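Protein (sliding clamp) (Enterobacteria phage RB69, PDB 1B77) encircles DNA as a ring-shaped trimeric sliding clamp and tethers the replicative DNA polymerase, making synthesis processive. Local coordinates at the interface of chains A and B. Residues are numbered along the deposited sequence; one frame, centred on the assembly and turned at random. Chains: chain A/B, Protein (sliding clamp).

Contact 1: the interface of chains A and B. Residues chain A 88-91; chain B 133, 164-166.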
loop_
_atom_site.group_PDB
_atom_site.type_symbol
_atom_site.label_atom_id
_atom_site.label_comp_id
_atom_site.label_asym_id
_atom_site.label_seq_id
_atom_site.Cartn_x
_atom_site.Cartn_y
_atom_site.Cartn_z
ATOM N N SER A 88 9.020 -19.667 22.982
ATOM C CA SER A 88 9.770 -18.425 23.039
ATOM C C SER A 88 9.213 -17.461 24.062
ATOM O O SER A 88 8.143 -17.689 24.636
ATOM C CB SER A 88 9.774 -17.763 21.661
ATOM O OG SER A 88 8.447 -17.581 21.201
ATOM N N THR A 89 9.946 -16.374 24.272
ATOM C CA THR A 89 9.560 -15.344 25.224
ATOM C C THR A 89 9.872 -13.969 24.621
ATOM O O THR A 89 10.908 -13.774 23.982
ATOM C CB THR A 89 10.347 -15.506 26.550
ATOM O OG1 THR A 89 10.122 -16.815 27.080
ATOM C CG2 THR A 89 9.911 -14.471 27.577
ATOM N N VAL A 90 8.964 -13.022 24.808
ATOM C CA VAL A 90 9.173 -11.674 24.311
ATOM C C VAL A 90 9.132 -10.731 25.499
ATOM O O VAL A 90 8.189 -10.761 26.286
ATOM C CB VAL A 90 8.065 -11.233 23.314
ATOM C CG1 VAL A 90 8.267 -9.763 22.937
ATOM C CG2 VAL A 90 8.084 -12.111 22.070
ATOM N N TYR A 91 10.157 -9.898 25.639
ATOM C CA TYR A 91 10.182 -8.933 26.723
ATOM C C TYR A 91 9.874 -7.565 26.132
ATOM O O TYR A 91 10.368 -7.224 25.058
ATOM C CB TYR A 91 11.548 -8.919 27.412
ATOM C CG TYR A 91 11.932 -10.256 27.995
ATOM C CD1 TYR A 91 11.346 -10.722 29.171
ATOM C CD2 TYR A 91 12.872 -11.063 27.362
ATOM C CE1 TYR A 91 11.688 -11.965 29.705
ATOM C CE2 TYR A 91 13.222 -12.303 27.885
ATOM C CZ TYR A 91 12.629 -12.749 29.053
ATOM O OH TYR A 91 12.978 -13.982 29.553
ATOM N N LEU B 133 10.780 -5.231 17.676
ATOM C CA LEU B 133 11.547 -4.935 18.886
ATOM C C LEU B 133 12.873 -4.231 18.629
ATOM O O LEU B 133 13.649 -4.008 19.560
ATOM C CB LEU B 133 11.849 -6.225 19.652
ATOM C CG LEU B 133 10.745 -7.061 20.293
ATOM C CD1 LEU B 133 11.362 -8.370 20.771
ATOM C CD2 LEU B 133 10.107 -6.314 21.453
ATOM N N LYS B 164 15.908 -9.157 24.521
ATOM C CA LYS B 164 14.552 -8.657 24.294
ATOM C C LYS B 164 13.669 -9.775 23.734
ATOM O O LYS B 164 12.447 -9.639 23.634
ATOM C CB LYS B 164 14.603 -7.478 23.316
ATOM C CG LYS B 164 15.637 -6.428 23.715
ATOM C CD LYS B 164 15.741 -5.284 22.727
ATOM C CE LYS B 164 14.610 -4.289 22.886
ATOM N NZ LYS B 164 14.774 -3.145 21.937
ATOM N N TYR B 165 14.310 -10.880 23.380
ATOM C CA TYR B 165 13.630 -12.038 22.831
ATOM C C TYR B 165 14.499 -13.259 23.072
ATOM O O TYR B 165 15.732 -13.160 23.164
ATOM C CB TYR B 165 13.411 -11.859 21.329
ATOM C CG TYR B 165 12.832 -13.058 20.609
ATOM C CD1 TYR B 165 11.511 -13.451 20.805
ATOM C CD2 TYR B 165 13.593 -13.761 19.678
ATOM C CE1 TYR B 165 10.955 -14.513 20.080
ATOM C CE2 TYR B 165 13.054 -14.820 18.955
ATOM C CZ TYR B 165 11.734 -15.189 19.155
ATOM O OH TYR B 165 11.200 -16.220 18.410
ATOM N N SER B 166 13.849 -14.410 23.170
ATOM C CA SER B 166 14.546 -15.661 23.381
ATOM C C SER B 166 13.731 -16.789 22.765
ATOM O O SER B 166 12.526 -16.898 23.005
ATOM C CB SER B 166 14.740 -15.903 24.874
ATOM O OG SER B 166 15.595 -17.009 25.074
#
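A:Val90 meets B:Leu133 and B:Tyr165 at the apolar centre of this subunit interface, one methyl for each. CG1 lies 4.0 Å from CD1 of B:Leu133, and CG2 lies 3.9 Å from the ring carbon CD1 of B:Tyr165. The division follows from the valine torsion: with CG1 opposite the backbone N (chi1 174°), CG2 sits beside that N, and the two branches diverge towards separate partners. Both neighbours approach at a slant, and the contacts have ordinary van der Waals length. CE1 of the B:Tyr165 ring also lies 3.8 Å from CB of A:Ser88, which stands above the ring plane rather than in it. The tyrosine CG is anti to the backbone N, which swings the ring away from that N and lays it alongside the chain A strand.

Around this core the two backbones pair as antiparallel strands, as the bridges A:Thr89 with B:Ser166 and A:Val90 with B:Tyr165 show. A:Thr89 and B:Ser166 exchange a reciprocal pair of hydrogen bonds, A:Thr89 N to B:Ser166 O at 2.9 Å and B:Ser166 N to A:Thr89 O at 3.1 Å; each donor lies in the acceptor's carbonyl plane. Further along, A:Tyr91 N donates to B:Lys164 O at 3.1 Å. The N-H points almost straight at the oxygen (169° at H), but the donor stands 46° above the carbonyl plane, consistent with B:Lys164 already leaving regular strand geometry.

At the outer rim the side-chain amine NZ of B:Lys164 turns back within its own chain and donates to B:Leu133 O at 2.8 Å. This ties the loop residue to the end of helix 120-133, which carries the leucine of the core. In the fold, strand 88-92 of chain A joins strand 165-171 of chain B edge to edge, so a sheet runs on across the subunit boundary.

Contact 2: the interface of chains A and B. Residues chain A 66-67, 85, 88, 90; chain B 125, 165.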
loop_
_atom_site.group_PDB
_atom_site.type_symbol
_atom_site.label_atom_id
_atom_site.label_comp_id
_atom_site.label_asym_id
_atom_site.label_seq_id
_atom_site.Cartn_x
_atom_site.Cartn_y
_atom_site.Cartn_z
ATOM N N LEU A 66 2.203 -11.638 16.845
ATOM C CA LEU A 66 3.244 -12.587 16.449
ATOM C C LEU A 66 3.392 -13.803 17.356
ATOM O O LEU A 66 4.212 -14.676 17.084
ATOM C CB LEU A 66 4.597 -11.872 16.355
ATOM C CG LEU A 66 4.684 -10.716 15.353
ATOM C CD1 LEU A 66 6.065 -10.084 15.410
ATOM C CD2 LEU A 66 4.378 -11.229 13.948
ATOM N N VAL A 67 2.616 -13.862 18.438
ATOM C CA VAL A 67 2.689 -14.995 19.365
ATOM C C VAL A 67 1.338 -15.702 19.510
ATOM O O VAL A 67 0.327 -15.233 18.990
ATOM C CB VAL A 67 3.165 -14.545 20.764
ATOM C CG1 VAL A 67 4.581 -14.001 20.679
ATOM C CG2 VAL A 67 2.222 -13.477 21.324
ATOM N N ASP A 85 5.302 -17.394 25.310
ATOM C CA ASP A 85 4.736 -18.129 24.176
ATOM C C ASP A 85 5.174 -19.601 24.278
ATOM O O ASP A 85 5.927 -19.960 25.181
ATOM C CB ASP A 85 5.215 -17.500 22.865
ATOM C CG ASP A 85 4.412 -17.958 21.666
ATOM O OD1 ASP A 85 3.306 -18.505 21.855
ATOM O OD2 ASP A 85 4.878 -17.747 20.527
ATOM N N SER A 88 9.020 -19.667 22.982
ATOM C CA SER A 88 9.770 -18.425 23.039
ATOM C C SER A 88 9.213 -17.461 24.062
ATOM O O SER A 88 8.143 -17.689 24.636
ATOM C CB SER A 88 9.774 -17.763 21.661
ATOM O OG SER A 88 8.447 -17.581 21.201
ATOM N N VAL A 90 8.964 -13.022 24.808
ATOM C CA VAL A 90 9.173 -11.674 24.311
ATOM C C VAL A 90 9.132 -10.731 25.499
ATOM O O VAL A 90 8.189 -10.761 26.286
ATOM C CB VAL A 90 8.065 -11.233 23.314
ATOM C CG1 VAL A 90 8.267 -9.763 22.937
ATOM C CG2 VAL A 90 8.084 -12.111 22.070
ATOM N N GLN B 125 8.772 -16.224 13.290
ATOM C CA GLN B 125 8.597 -15.381 14.468
ATOM C C GLN B 125 9.874 -14.583 14.766
ATOM O O GLN B 125 9.806 -13.390 15.079
ATOM C CB GLN B 125 8.215 -16.219 15.688
ATOM C CG GLN B 125 7.841 -15.384 16.897
ATOM C CD GLN B 125 7.593 -16.227 18.131
ATOM O OE1 GLN B 125 8.528 -16.736 18.750
ATOM N NE2 GLN B 125 6.326 -16.389 18.491
ATOM N N TYR B 165 14.310 -10.880 23.380
ATOM C CA TYR B 165 13.630 -12.038 22.831
ATOM C C TYR B 165 14.499 -13.259 23.072
ATOM O O TYR B 165 15.732 -13.160 23.164
ATOM C CB TYR B 165 13.411 -11.859 21.329
ATOM C CG TYR B 165 12.832 -13.058 20.609
ATOM C CD1 TYR B 165 11.511 -13.451 20.805
ATOM C CD2 TYR B 165 13.593 -13.761 19.678
ATOM C CE1 TYR B 165 10.955 -14.513 20.080
ATOM C CE2 TYR B 165 13.054 -14.820 18.955
ATOM C CZ TYR B 165 11.734 -15.189 19.155
ATOM O OH TYR B 165 11.200 -16.220 18.410
#
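B:Gln125, with 63 Å² hidden by the partner, reaches from its helix to A:Ser88 and A:Leu66, which bury 21 and 17 Å². The side chain has CG lying opposite the backbone N (chi1 -172°) and is extended beyond CG, which carries the amide across to chain A.

Its nitrogen NE2 donates twice. One bond runs to OD2 of the A:Asp85 carboxylate at 2.8 Å, the other to the backbone O of A:Leu66 at 3.1 Å. Both acceptors lie close to the amide plane, as expected when each amide N-H has its own partner. The carboxylate is turned 47° against the amide, yet OD2 still receives the donor nearly in line with its C-O bond.

The amide oxygen OE1 accepts from two hydroxyls: A:Ser88 OG across the interface at 2.6 Å, and B:Tyr165 OH within chain B at 2.7 Å. B:Tyr165 OH donates in the carbonyl plane, onto a lone pair of OE1, whereas A:Ser88 OG comes in tilted from that plane. OE1 lies in the plane of the phenol ring at its edge. Together these bonds would hold the amide's rotation and agree with the modelled N and O positions; from within chain B, the tyrosine helps to position the amide while its ring also touches chain A.

In the fold, helix 120-133 of chain B presents the glutamine to a chain A surface formed just after helix 57-64, between strands 81-84 and 88-92, and at the start of strand 88-92.

Contact 1 and contact 2 are adjoining parts of one subunit boundary, their C-alpha centres about 6 Å apart. A:Ser88, A:Val90 and B:Tyr165 belong to both, and strands 88-92 of chain A and 165-171 of chain B, with helix 120-133 of chain B, contribute to each. Contact 1 supplies backbone pairing and a small apolar core, whereas contact 2 adds a side-chain polar network, plausibly setting the register of the joined strands. The interface is not an exact two-fold: different surfaces of identical chains meet, as head-to-tail closure of the three-subunit ring requires.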